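Local structure of 5-formaminoimidazole-4-carboxamide-1-(beta)-D-ribofuranosyl 5'-monophosphate synthetase (Methanocaldococcus jannaschii, 2R7K) at residues 155-160 with 194-199; 223-228 with 326-331; 102-107 with 117-122; 17-22 with 39-44. The protein catalyses the ATP- and formate-dependent, folate-independent formylation of the purine intermediate AICAR to FAICAR in IMP biosynthesis. All coordinates share one frame; numbering follows the deposited sequence.

Interaction 1 of 4, residues 155-160 with 194-199; sequences VKFPGA and ANAHIE. With ACP (phosphomethylphosphonic acid adenylate ester), chain E.
Lys156 and Glu199 reach the same spot by different torsions: the lysine sets CG opposite its carbonyl carbon (chi1 -57°) and runs fully extended, while the glutamate tucks CG between backbone N and carbonyl carbon (chi1 57°) and then straightens. Their ends meet in the adenine pocket of an ATP-grasp fold, on an antiparallel pair formed by strands 153-156 and 197-200. Lys156 NZ lies 2.8 Å from Glu199 OE2 in a salt bridge, approaching from well above the carboxylate plane. The same ammonium donates to O1A of the nucleotide analogue ACP at 2.8 Å and to its N7 at 2.9 Å, so one lysine ties the alpha-phosphate to the purine. Glu199 OE2 in turn accepts from the adenine amino nitrogen N6, which makes it a doubly gripped atom. Tyr166, Glu230 and the backbone of Val202 are further partners of the nucleotide, as is Arg238 of the second subunit.

The strands hold this pair in place through Lys156 and His197, a hydrogen-bonded pair whose two N-H...O bonds are almost straight. On the other face of the sheet Val155 and Ile198 run alongside each other, Val155 CG1 4.0 Å from Ile198 CG1, and both pack on Phe175 of helix 172-184. Where the strand gives way to the nucleotide-binding loop, the Phe157 ring meets Ala196 obliquely, Phe157 CE2 3.3 Å from Ala196 CB. Next to it Pro158 centres an inverse gamma turn, and Pro158 CG sits 3.3 Å from Asn195 ND2.

Interaction 2 of 4, residues 223-228 with 326-331; sequences LGMDKR and GPYSFL. With AMZ (aminoimidazole 4-carboxamide ribonucleotide), chain F.
At a classic beta bulge in strand 219-230, where Leu223 and Gly224 both face His210 of the adjoining strand, the sheet meets the start of the short helix 329-333. Leu223 CD1 packs on Ser329 CB at 3.8 Å. The carbonyl of Leu223 turns to the helix start, where water 1 bridges it to Ser329 N: the water donates to Leu223 O at 2.6 Å and accepts from the amide at 3.2 Å.

Farther along the strand, Met225 reaches out with an extended chain (chi2 177°, chi3 179°) and brings SD to 3.9 Å from Tyr328 CE2. This is a Met-aromatic contact of oblique geometry, the sulfur 57° off the ring normal. The tyrosine hydroxyl is tied to the backbone N of Ile263, so the hydroxyl end of the ring is pinned to strand 253-263. Ser329 OG accepts from Gly326 N at 3.0 Å and is also bonded to the carbonyl of Leu337, which probably steadies the turn before the helix.

Past the contact, Asp226 OD2 uses its syn lone pair in a salt bridge to Arg228 NH1 and lies in the guanidinium plane, and AMZ O5 lies over one face of that guanidinium. A bulged antiparallel strand thus packs against a helix start in the ATP-grasp region, its far end running to the AICAR site.

Interaction 3 of 4, residues 102-107 with 117-122; sequences DNVENS and RILRWE
Helix 101-106 and the 3-10 turn at 117-119 come closest at Glu105 and Arg117, their CA atoms 6.8 Å apart. Glu105, the residue that buries the most surface against the other segment, lies between Arg117 and Arg120, and Asp102 holds the second arginine.

Arg117 folds back on itself, bent at chi2 (-77°) and again at chi3, and so brings its guanidinium beside the backbone of Glu105. There NH2 lies 2.6 Å from the carbonyl oxygen Glu105 O, which sits at the guanidinium edge, but the poor angle makes this a weak hydrogen bond. The side chain of the same glutamate covers one face of the group: Glu105 OE1 is 3.4 Å from Arg117 NH2, well out of the guanidinium plane, so the salt bridge works by charge alone. Glu105 OE2 turns the other way, toward Leu119 CB at 3.7 Å.

Arg120 reaches across to the preceding helical turn. Its NH1 donates to Asp102 OD1 at 2.9 Å in a salt bridge; the oxygen lies in the guanidinium plane, whereas the arginine comes in from above the carboxylate plane. One face of this second guanidinium rests on the aliphatic part of Glu105, with CG 3.7 Å from Arg120 NH2.

Beneath the charged layer, Val104 CG1 meets Leu119 CD1 at 4.0 Å, the two side chains crossing at about a right angle. Both lean on helix 93-99, Val104 on Phe95 and Cys99 and Leu119 on Ile96, so the turn leading into helix 125-134 is packed against two earlier helices.

Interaction 4 of 4, residues 17-22 with 39-44; sequences DEITIA and EGFSTV
Ile21 and Phe41 form the apolar centre, the isoleucine methyl CD1 standing 3.6 Å above the middle of the phenylalanine ring in a CH-pi contact only 13° off the ring normal. It gets there because CG1 sits beside the backbone N (chi1 -71°) and chi2 runs on extended, which carries CD1 out from the strand and over the aromatic face. The ring edge is used too: Ile19 O lies in its plane, 3.4 Å from Phe41 CD1. Helix 339-353 closes over this cluster, Ile21 touching Ala344 and Phe41 touching Ile347. On the opposite side of the sheet Ala22 CB packs on Val44 CB at 3.6 Å.

Outward from here the two strands pair in parallel, Ile21 with Thr43 and Ala22 with Val44. Ile21 uses both its backbone groups: its N donates to Ser42 O at 3.2 Å, and its O accepts from Val44 N at 2.8 Å. Just ahead of the regular pairing a water takes over, donating to Ile19 O and accepting from Ser42 N at 2.7 Å.

At the polar edge the Thr20 hydroxyl bonds with Ser87 OG and Leu85 O, while its CB packs closely on Ser42 O at 3.1 Å. Ser42 OG is bonded to Asp62 OD2 of its own chain and to Ser42 OG of the fourth subunit, which brings this edge into the hexamer interface. Gly40, with positive phi, ends helix 29-38 in a Schellman motif, and the chain enters strand 43-47: a beta-alpha-beta crossover in the parallel, Rossmann-like sheet of the N-terminal region.

Interactions 1 and 2 both belong to the ATP-grasp part of the chain, yet their centres stand 31 Å apart. Interaction 1 holds the nucleotide directly; in interaction 2 the 223-228 strand runs from its contact with 326-331 to a bound AMZ, which its Arg228 approaches. Interaction 3 touches neither ligand, but its Leu119 side chain is about 12 Å from AMZ and about 14 Å from ACP, and its nearest atoms are about 11 Å from those of interaction 1. Interaction 4 lies away from the annotated sites, about 41 Å from interaction 1 between centres and on the other side of the chain's centre, at a subunit interface.

Interaction 1 of 4, residues 155-160 with 194-199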
# COMPACT_ATOMS: atom_id res chain seq x y z
N VAL A 155 -21.51 40.61 15.70
CA VAL A 155 -22.64 40.40 16.60
C VAL A 155 -23.43 39.15 16.24
O VAL A 155 -23.90 39.00 15.11
CB VAL A 155 -23.60 41.63 16.66
CG1 VAL A 155 -24.61 41.44 17.78
CG2 VAL A 155 -22.80 42.91 16.90
N LYS A 156 -23.59 38.27 17.22
CA LYS A 156 -24.21 36.98 17.01
C LYS A 156 -25.56 36.85 17.72
O LYS A 156 -25.66 37.12 18.92
CB LYS A 156 -23.27 35.86 17.45
CG LYS A 156 -21.92 35.91 16.76
CD LYS A 156 -20.91 34.99 17.43
CE LYS A 156 -19.58 35.02 16.67
NZ LYS A 156 -18.49 34.31 17.40
N PHE A 157 -26.57 36.44 16.98
CA PHE A 157 -27.89 36.17 17.54
C PHE A 157 -28.25 34.71 17.30
O PHE A 157 -28.19 34.23 16.16
CB PHE A 157 -28.95 37.07 16.89
CG PHE A 157 -28.51 38.49 16.69
CD1 PHE A 157 -27.79 38.86 15.56
CD2 PHE A 157 -28.84 39.47 17.61
CE1 PHE A 157 -27.39 40.17 15.38
CE2 PHE A 157 -28.45 40.78 17.43
CZ PHE A 157 -27.72 41.13 16.31
N PRO A 158 -28.61 33.98 18.37
CA PRO A 158 -29.23 32.67 18.19
C PRO A 158 -30.67 32.80 17.69
O PRO A 158 -31.61 32.70 18.47
CB PRO A 158 -29.20 32.06 19.60
CG PRO A 158 -28.30 32.96 20.42
CD PRO A 158 -28.43 34.31 19.79
N GLY A 159 -30.83 33.04 16.39
CA GLY A 159 -32.15 33.23 15.79
C GLY A 159 -32.33 32.46 14.50
O GLY A 159 -32.29 31.23 14.49
N ALA A 160 -32.53 33.19 13.40
CA ALA A 160 -32.77 32.56 12.10
C ALA A 160 -31.47 32.22 11.38
O ALA A 160 -31.46 31.45 10.42
CB ALA A 160 -33.65 33.44 11.23
N ALA A 194 -32.01 41.47 22.04
CA ALA A 194 -31.59 41.57 23.43
C ALA A 194 -30.56 40.48 23.74
O ALA A 194 -29.62 40.70 24.50
CB ALA A 194 -32.78 41.45 24.36
N ASN A 195 -30.76 39.31 23.14
CA ASN A 195 -29.85 38.18 23.28
C ASN A 195 -28.51 38.42 22.60
O ASN A 195 -27.54 37.69 22.81
CB ASN A 195 -30.51 36.92 22.70
CG ASN A 195 -29.87 35.63 23.20
OD1 ASN A 195 -29.01 35.64 24.08
ND2 ASN A 195 -30.29 34.50 22.63
N ALA A 196 -28.45 39.47 21.77
CA ALA A 196 -27.26 39.81 21.00
C ALA A 196 -25.96 39.58 21.76
O ALA A 196 -25.76 40.12 22.86
CB ALA A 196 -27.33 41.25 20.52
N HIS A 197 -25.07 38.78 21.18
CA HIS A 197 -23.74 38.59 21.73
C HIS A 197 -22.75 39.39 20.89
O HIS A 197 -22.61 39.16 19.69
CB HIS A 197 -23.34 37.11 21.75
CG HIS A 197 -21.98 36.86 22.32
ND1 HIS A 197 -20.90 36.52 21.53
CD2 HIS A 197 -21.51 36.90 23.59
CE1 HIS A 197 -19.83 36.36 22.29
NE2 HIS A 197 -20.18 36.59 23.55
N ILE A 198 -22.07 40.33 21.53
CA ILE A 198 -21.15 41.22 20.84
C ILE A 198 -19.73 40.89 21.24
O ILE A 198 -19.41 40.86 22.43
CB ILE A 198 -21.42 42.71 21.22
CG1 ILE A 198 -22.91 43.03 21.07
CG2 ILE A 198 -20.57 43.66 20.38
CD1 ILE A 198 -23.30 44.39 21.64
N GLU A 199 -18.87 40.63 20.25
CA GLU A 199 -17.46 40.43 20.56
C GLU A 199 -16.53 41.08 19.55
O GLU A 199 -16.91 41.36 18.41
CB GLU A 199 -17.13 38.93 20.69
CG GLU A 199 -17.47 38.08 19.47
CD GLU A 199 -16.97 36.64 19.60
OE1 GLU A 199 -16.97 36.10 20.73
OE2 GLU A 199 -16.58 36.04 18.57
PG ACP E . -22.24 27.15 13.16
O1G ACP E . -23.59 27.44 12.56
O2G ACP E . -22.29 26.24 14.37
O3G ACP E . -21.19 26.76 12.14
PB ACP E . -20.23 28.50 14.88
O1B ACP E . -19.41 27.36 14.34
O2B ACP E . -20.70 28.41 16.32
C3B ACP E . -21.67 28.74 13.81
PA ACP E . -19.80 31.32 15.02
O1A ACP E . -19.16 31.79 16.30
O2A ACP E . -21.28 31.44 14.79
O3A ACP E . -19.29 29.81 14.77
O5' ACP E . -19.08 32.08 13.81
C5' ACP E . -19.62 32.02 12.51
C4' ACP E . -18.54 32.56 11.60
O4' ACP E . -18.36 33.96 11.85
C3' ACP E . -17.19 31.92 11.88
O3' ACP E . -16.99 30.71 11.13
C2' ACP E . -16.22 33.01 11.49
O2' ACP E . -15.97 32.93 10.09
C1' ACP E . -16.97 34.30 11.80
N9 ACP E . -16.58 34.78 13.14
C8 ACP E . -17.05 34.29 14.30
N7 ACP E . -16.50 34.92 15.36
C5 ACP E . -15.65 35.85 14.87
C6 ACP E . -14.76 36.88 15.45
N6 ACP E . -14.65 37.03 16.79
N1 ACP E . -14.05 37.65 14.60
C2 ACP E . -14.15 37.51 13.26
N3 ACP E . -14.95 36.60 12.66
C4 ACP E . -15.70 35.75 13.41

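Interaction 2 of 4, residues 223-228 with 326-331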
# COMPACT_ATOMS: atom_id res chain seq x y z
N LEU A 223 -4.54 16.12 14.35
CA LEU A 223 -5.00 15.31 13.23
C LEU A 223 -5.13 16.07 11.91
O LEU A 223 -4.83 15.53 10.84
CB LEU A 223 -6.33 14.61 13.58
CG LEU A 223 -6.21 13.21 14.20
CD1 LEU A 223 -5.63 12.26 13.19
CD2 LEU A 223 -5.35 13.21 15.47
N GLY A 224 -5.55 17.33 11.98
CA GLY A 224 -5.65 18.14 10.77
C GLY A 224 -6.23 19.52 11.01
O GLY A 224 -6.56 19.88 12.15
N MET A 225 -6.37 20.29 9.93
CA MET A 225 -6.90 21.66 10.01
C MET A 225 -7.67 21.98 8.75
O MET A 225 -7.29 21.53 7.66
CB MET A 225 -5.77 22.67 10.12
CG MET A 225 -4.87 22.49 11.31
SD MET A 225 -3.55 23.69 11.23
CE MET A 225 -2.67 23.27 12.75
N ASP A 226 -8.73 22.77 8.89
CA ASP A 226 -9.46 23.34 7.75
C ASP A 226 -9.79 24.81 7.99
O ASP A 226 -9.73 25.30 9.12
CB ASP A 226 -10.77 22.57 7.50
CG ASP A 226 -11.84 22.86 8.56
OD1 ASP A 226 -11.71 22.33 9.68
OD2 ASP A 226 -12.84 23.58 8.27
N LYS A 227 -10.14 25.51 6.92
CA LYS A 227 -10.79 26.81 7.04
C LYS A 227 -12.22 26.69 6.54
O LYS A 227 -12.51 25.92 5.62
CB LYS A 227 -10.02 27.90 6.28
CG LYS A 227 -10.19 27.91 4.77
CD LYS A 227 -9.44 29.08 4.14
CE LYS A 227 -10.11 29.53 2.85
NZ LYS A 227 -9.50 30.76 2.28
N ARG A 228 -13.12 27.44 7.15
CA ARG A 228 -14.53 27.36 6.83
C ARG A 228 -14.79 28.02 5.50
O ARG A 228 -14.07 28.95 5.10
CB ARG A 228 -15.37 28.05 7.91
CG ARG A 228 -15.22 27.45 9.29
CD ARG A 228 -15.81 26.05 9.33
NE ARG A 228 -16.15 25.66 10.69
CZ ARG A 228 -15.68 24.57 11.31
NH1 ARG A 228 -14.85 23.75 10.68
NH2 ARG A 228 -16.06 24.31 12.55
N GLY A 326 -4.66 13.62 5.84
CA GLY A 326 -4.15 14.97 5.61
C GLY A 326 -2.66 15.02 5.88
O GLY A 326 -2.08 14.02 6.25
N PRO A 327 -2.03 16.18 5.64
CA PRO A 327 -0.59 16.40 5.90
C PRO A 327 -0.13 16.08 7.32
O PRO A 327 0.98 15.58 7.51
CB PRO A 327 -0.39 17.90 5.58
CG PRO A 327 -1.48 18.22 4.60
CD PRO A 327 -2.66 17.36 5.01
N TYR A 328 -0.96 16.38 8.32
CA TYR A 328 -0.63 16.07 9.71
C TYR A 328 -0.91 14.62 10.10
O TYR A 328 -0.08 13.97 10.75
CB TYR A 328 -1.37 17.04 10.66
CG TYR A 328 -0.93 18.48 10.46
CD1 TYR A 328 0.36 18.88 10.79
CD2 TYR A 328 -1.81 19.43 9.93
CE1 TYR A 328 0.77 20.19 10.59
CE2 TYR A 328 -1.40 20.75 9.73
CZ TYR A 328 -0.12 21.12 10.07
OH TYR A 328 0.29 22.42 9.88
N SER A 329 -2.08 14.10 9.71
CA SER A 329 -2.46 12.73 10.08
C SER A 329 -1.53 11.69 9.43
O SER A 329 -1.32 10.61 9.98
CB SER A 329 -3.95 12.46 9.78
OG SER A 329 -4.18 12.21 8.40
N PHE A 330 -0.95 12.05 8.28
CA PHE A 330 0.03 11.22 7.57
C PHE A 330 1.31 10.97 8.36
O PHE A 330 1.93 9.92 8.22
CB PHE A 330 0.41 11.91 6.26
CG PHE A 330 1.40 11.13 5.41
CD1 PHE A 330 0.97 10.10 4.60
CD2 PHE A 330 2.74 11.49 5.39
CE1 PHE A 330 1.87 9.40 3.80
CE2 PHE A 330 3.65 10.79 4.60
CZ PHE A 330 3.21 9.75 3.81
N LEU A 331 1.73 11.94 9.18
CA LEU A 331 3.06 11.87 9.78
C LEU A 331 3.23 10.70 10.76
O LEU A 331 4.33 10.17 10.88
CB LEU A 331 3.44 13.18 10.46
CG LEU A 331 3.50 14.42 9.57
CD1 LEU A 331 3.60 15.67 10.41
CD2 LEU A 331 4.67 14.33 8.59
O5 AMZ F . -17.88 22.49 9.05
C6 AMZ F . -18.81 21.82 8.59
N2 AMZ F . -18.81 21.21 7.41
C3A AMZ F . -20.08 21.64 9.40
C7A AMZ F . -20.31 22.16 10.65
N3 AMZ F . -19.46 22.90 11.36
N1 AMZ F . -21.16 20.96 9.02
C5 AMZ F . -22.05 21.05 10.02
N AMZ F . -21.53 21.78 11.01
C1 AMZ F . -22.19 22.10 12.29
C2 AMZ F . -23.11 23.32 12.13
C3 AMZ F . -24.49 22.70 12.01
O2 AMZ F . -25.43 23.57 12.63
O1 AMZ F . -23.03 24.10 13.32
O AMZ F . -23.01 20.96 12.63
C AMZ F . -24.36 21.42 12.83
C4 AMZ F . -25.29 20.33 12.28
O3 AMZ F . -24.96 20.07 10.91
P AMZ F . -26.11 19.82 9.84
OP1 AMZ F . -26.94 18.60 10.08
O4 AMZ F . -27.04 21.15 9.84
OP2 AMZ F . -25.39 19.77 8.40
O HOH W 1 -4.09 16.24 8.47

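Interaction 3 of 4, residues 102-107 with 117-122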
# COMPACT_ATOMS: atom_id res chain seq x y z
N ASP A 102 -30.80 17.08 25.59
CA ASP A 102 -31.32 16.61 26.86
C ASP A 102 -31.63 15.12 26.82
O ASP A 102 -31.32 14.39 27.75
CB ASP A 102 -32.54 17.42 27.30
CG ASP A 102 -32.20 18.46 28.35
OD1 ASP A 102 -31.50 19.44 28.02
OD2 ASP A 102 -32.63 18.29 29.51
N ASN A 103 -32.23 14.68 25.72
CA ASN A 103 -32.43 13.25 25.49
C ASN A 103 -31.10 12.50 25.48
O ASN A 103 -31.03 11.36 25.93
CB ASN A 103 -33.17 13.02 24.18
CG ASN A 103 -34.57 13.60 24.19
OD1 ASN A 103 -35.12 13.90 25.25
ND2 ASN A 103 -35.16 13.77 23.01
N VAL A 104 -30.05 13.14 24.98
CA VAL A 104 -28.72 12.54 24.94
C VAL A 104 -28.16 12.35 26.35
O VAL A 104 -27.53 11.34 26.64
CB VAL A 104 -27.73 13.39 24.11
CG1 VAL A 104 -26.29 12.96 24.36
CG2 VAL A 104 -28.06 13.31 22.63
N GLU A 105 -28.39 13.33 27.22
CA GLU A 105 -27.75 13.34 28.53
C GLU A 105 -28.37 12.37 29.53
O GLU A 105 -27.71 11.97 30.49
CB GLU A 105 -27.74 14.75 29.13
CG GLU A 105 -26.93 15.77 28.34
CD GLU A 105 -25.43 15.62 28.55
OE1 GLU A 105 -25.02 15.08 29.60
OE2 GLU A 105 -24.66 16.05 27.67
N ASN A 106 -29.63 11.99 29.30
CA ASN A 106 -30.36 11.14 30.26
C ASN A 106 -31.49 10.25 29.71
O ASN A 106 -32.18 9.59 30.48
CB ASN A 106 -30.85 11.96 31.46
CG ASN A 106 -31.30 13.36 31.08
OD1 ASN A 106 -32.26 13.54 30.33
ND2 ASN A 106 -30.61 14.37 31.61
N SER A 107 -31.66 10.23 28.40
CA SER A 107 -32.70 9.40 27.79
C SER A 107 -32.15 8.48 26.69
O SER A 107 -32.88 7.67 26.12
CB SER A 107 -33.82 10.29 27.25
OG SER A 107 -34.67 9.59 26.36
N ARG A 117 -21.07 13.96 29.43
CA ARG A 117 -21.37 15.15 30.21
C ARG A 117 -20.91 16.43 29.50
O ARG A 117 -21.59 17.45 29.53
CB ARG A 117 -20.71 15.07 31.59
CG ARG A 117 -21.04 13.83 32.42
CD ARG A 117 -22.42 13.91 33.06
NE ARG A 117 -23.43 13.20 32.28
CZ ARG A 117 -24.73 13.17 32.56
NH1 ARG A 117 -25.20 13.83 33.62
NH2 ARG A 117 -25.56 12.50 31.78
N ILE A 118 -19.76 16.35 28.85
CA ILE A 118 -19.10 17.53 28.31
C ILE A 118 -19.75 18.05 27.04
O ILE A 118 -19.40 19.12 26.55
CB ILE A 118 -17.59 17.28 28.10
CG1 ILE A 118 -16.82 18.60 28.22
CG2 ILE A 118 -17.33 16.60 26.76
CD1 ILE A 118 -15.32 18.42 28.26
N LEU A 119 -20.72 17.32 26.52
CA LEU A 119 -21.42 17.73 25.31
C LEU A 119 -22.25 19.00 25.51
O LEU A 119 -22.63 19.66 24.54
CB LEU A 119 -22.32 16.60 24.80
CG LEU A 119 -21.64 15.35 24.23
CD1 LEU A 119 -22.67 14.41 23.65
CD2 LEU A 119 -20.59 15.74 23.20
N ARG A 120 -22.54 19.34 26.76
CA ARG A 120 -23.33 20.53 26.99
C ARG A 120 -22.45 21.72 27.35
O ARG A 120 -22.91 22.86 27.38
CB ARG A 120 -24.47 20.29 27.98
CG ARG A 120 -24.15 20.41 29.45
CD ARG A 120 -25.40 19.99 30.22
NE ARG A 120 -26.59 20.26 29.41
CZ ARG A 120 -27.74 19.60 29.52
NH1 ARG A 120 -28.76 19.92 28.73
NH2 ARG A 120 -27.87 18.63 30.41
N TRP A 121 -21.17 21.46 27.60
CA TRP A 121 -20.20 22.53 27.74
C TRP A 121 -19.84 23.14 26.39
O TRP A 121 -19.18 24.18 26.32
CB TRP A 121 -18.95 22.03 28.45
CG TRP A 121 -19.11 21.93 29.93
CD1 TRP A 121 -19.93 21.08 30.61
CD2 TRP A 121 -18.43 22.72 30.92
NE1 TRP A 121 -19.80 21.29 31.97
CE2 TRP A 121 -18.89 22.29 32.18
CE3 TRP A 121 -17.48 23.74 30.86
CZ2 TRP A 121 -18.43 22.85 33.37
CZ3 TRP A 121 -17.03 24.30 32.04
CH2 TRP A 121 -17.50 23.85 33.28
N GLU A 122 -20.26 22.48 25.31
CA GLU A 122 -20.02 23.01 23.97
C GLU A 122 -21.27 23.72 23.45
O GLU A 122 -21.20 24.50 22.51
CB GLU A 122 -19.62 21.89 23.00
CG GLU A 122 -20.76 20.97 22.60
CD GLU A 122 -20.43 20.09 21.39
OE1 GLU A 122 -21.30 19.27 21.01
OE2 GLU A 122 -19.32 20.22 20.83

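Interaction 4 of 4, residues 17-22 with 39-44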
# COMPACT_ATOMS: atom_id res chain seq x y z
N ASP A 17 -17.55 -9.85 20.91
CA ASP A 17 -16.90 -10.36 19.71
C ASP A 17 -17.53 -9.73 18.48
O ASP A 17 -17.00 -9.84 17.38
CB ASP A 17 -17.04 -11.89 19.60
CG ASP A 17 -16.37 -12.64 20.73
OD1 ASP A 17 -15.20 -12.33 21.06
OD2 ASP A 17 -17.01 -13.56 21.29
N GLU A 18 -18.68 -9.07 18.69
CA GLU A 18 -19.48 -8.53 17.58
C GLU A 18 -19.80 -7.04 17.73
O GLU A 18 -20.85 -6.56 17.29
CB GLU A 18 -20.77 -9.33 17.43
CG GLU A 18 -20.55 -10.81 17.21
CD GLU A 18 -21.84 -11.57 16.99
OE1 GLU A 18 -22.92 -10.94 17.05
OE2 GLU A 18 -21.77 -12.79 16.76
N ILE A 19 -18.87 -6.31 18.34
CA ILE A 19 -19.08 -4.89 18.60
C ILE A 19 -19.00 -4.06 17.33
O ILE A 19 -18.03 -4.13 16.58
CB ILE A 19 -18.11 -4.38 19.67
CG1 ILE A 19 -18.64 -4.77 21.05
CG2 ILE A 19 -17.92 -2.87 19.58
CD1 ILE A 19 -17.61 -4.74 22.12
N THR A 20 -20.07 -3.30 17.08
CA THR A 20 -20.14 -2.45 15.90
C THR A 20 -20.00 -0.97 16.26
O THR A 20 -20.07 -0.59 17.43
CB THR A 20 -21.46 -2.65 15.13
OG1 THR A 20 -22.56 -2.32 15.97
CG2 THR A 20 -21.60 -4.08 14.63
N ILE A 21 -19.80 -0.15 15.25
CA ILE A 21 -19.76 1.29 15.44
C ILE A 21 -20.96 1.88 14.72
O ILE A 21 -21.21 1.57 13.56
CB ILE A 21 -18.43 1.89 14.95
CG1 ILE A 21 -17.30 1.46 15.89
CG2 ILE A 21 -18.52 3.41 14.85
CD1 ILE A 21 -15.92 1.90 15.46
N ALA A 22 -21.73 2.71 15.42
CA ALA A 22 -22.92 3.30 14.82
C ALA A 22 -22.91 4.83 14.92
O ALA A 22 -22.30 5.41 15.81
CB ALA A 22 -24.19 2.74 15.46
N GLU A 39 -10.87 -0.14 10.15
CA GLU A 39 -10.33 -0.73 11.38
C GLU A 39 -10.91 -2.12 11.68
O GLU A 39 -10.59 -2.72 12.70
CB GLU A 39 -10.55 0.20 12.57
CG GLU A 39 -9.63 1.42 12.58
CD GLU A 39 -8.17 1.06 12.69
OE1 GLU A 39 -7.79 0.37 13.67
OE2 GLU A 39 -7.38 1.47 11.81
N GLY A 40 -11.76 -2.62 10.79
CA GLY A 40 -12.28 -3.98 10.90
C GLY A 40 -13.65 -4.11 11.51
O GLY A 40 -14.16 -5.22 11.68
N PHE A 41 -14.27 -2.97 11.83
CA PHE A 41 -15.61 -2.98 12.42
C PHE A 41 -16.69 -3.14 11.37
O PHE A 41 -16.53 -2.74 10.22
CB PHE A 41 -15.88 -1.68 13.18
CG PHE A 41 -15.07 -1.53 14.42
CD1 PHE A 41 -15.53 -2.02 15.62
CD2 PHE A 41 -13.85 -0.86 14.40
CE1 PHE A 41 -14.79 -1.87 16.78
CE2 PHE A 41 -13.11 -0.71 15.54
CZ PHE A 41 -13.58 -1.22 16.73
N SER A 42 -17.81 -3.75 11.77
CA SER A 42 -19.03 -3.63 11.01
C SER A 42 -19.74 -2.35 11.48
O SER A 42 -19.66 -1.98 12.65
CB SER A 42 -19.91 -4.87 11.20
OG SER A 42 -20.85 -4.97 10.14
N THR A 43 -20.41 -1.66 10.56
CA THR A 43 -20.92 -0.32 10.83
C THR A 43 -22.44 -0.21 10.73
O THR A 43 -23.05 -0.84 9.86
CB THR A 43 -20.33 0.71 9.85
OG1 THR A 43 -20.55 0.26 8.51
CG2 THR A 43 -18.84 0.87 10.09
N VAL A 44 -23.03 0.60 11.60
CA VAL A 44 -24.47 0.86 11.57
C VAL A 44 -24.75 2.35 11.31
O VAL A 44 -24.22 3.21 12.00
CB VAL A 44 -25.15 0.42 12.89
CG1 VAL A 44 -26.62 0.82 12.90
CG2 VAL A 44 -24.99 -1.09 13.09
O HOH W 2 -17.98 -5.31 14.01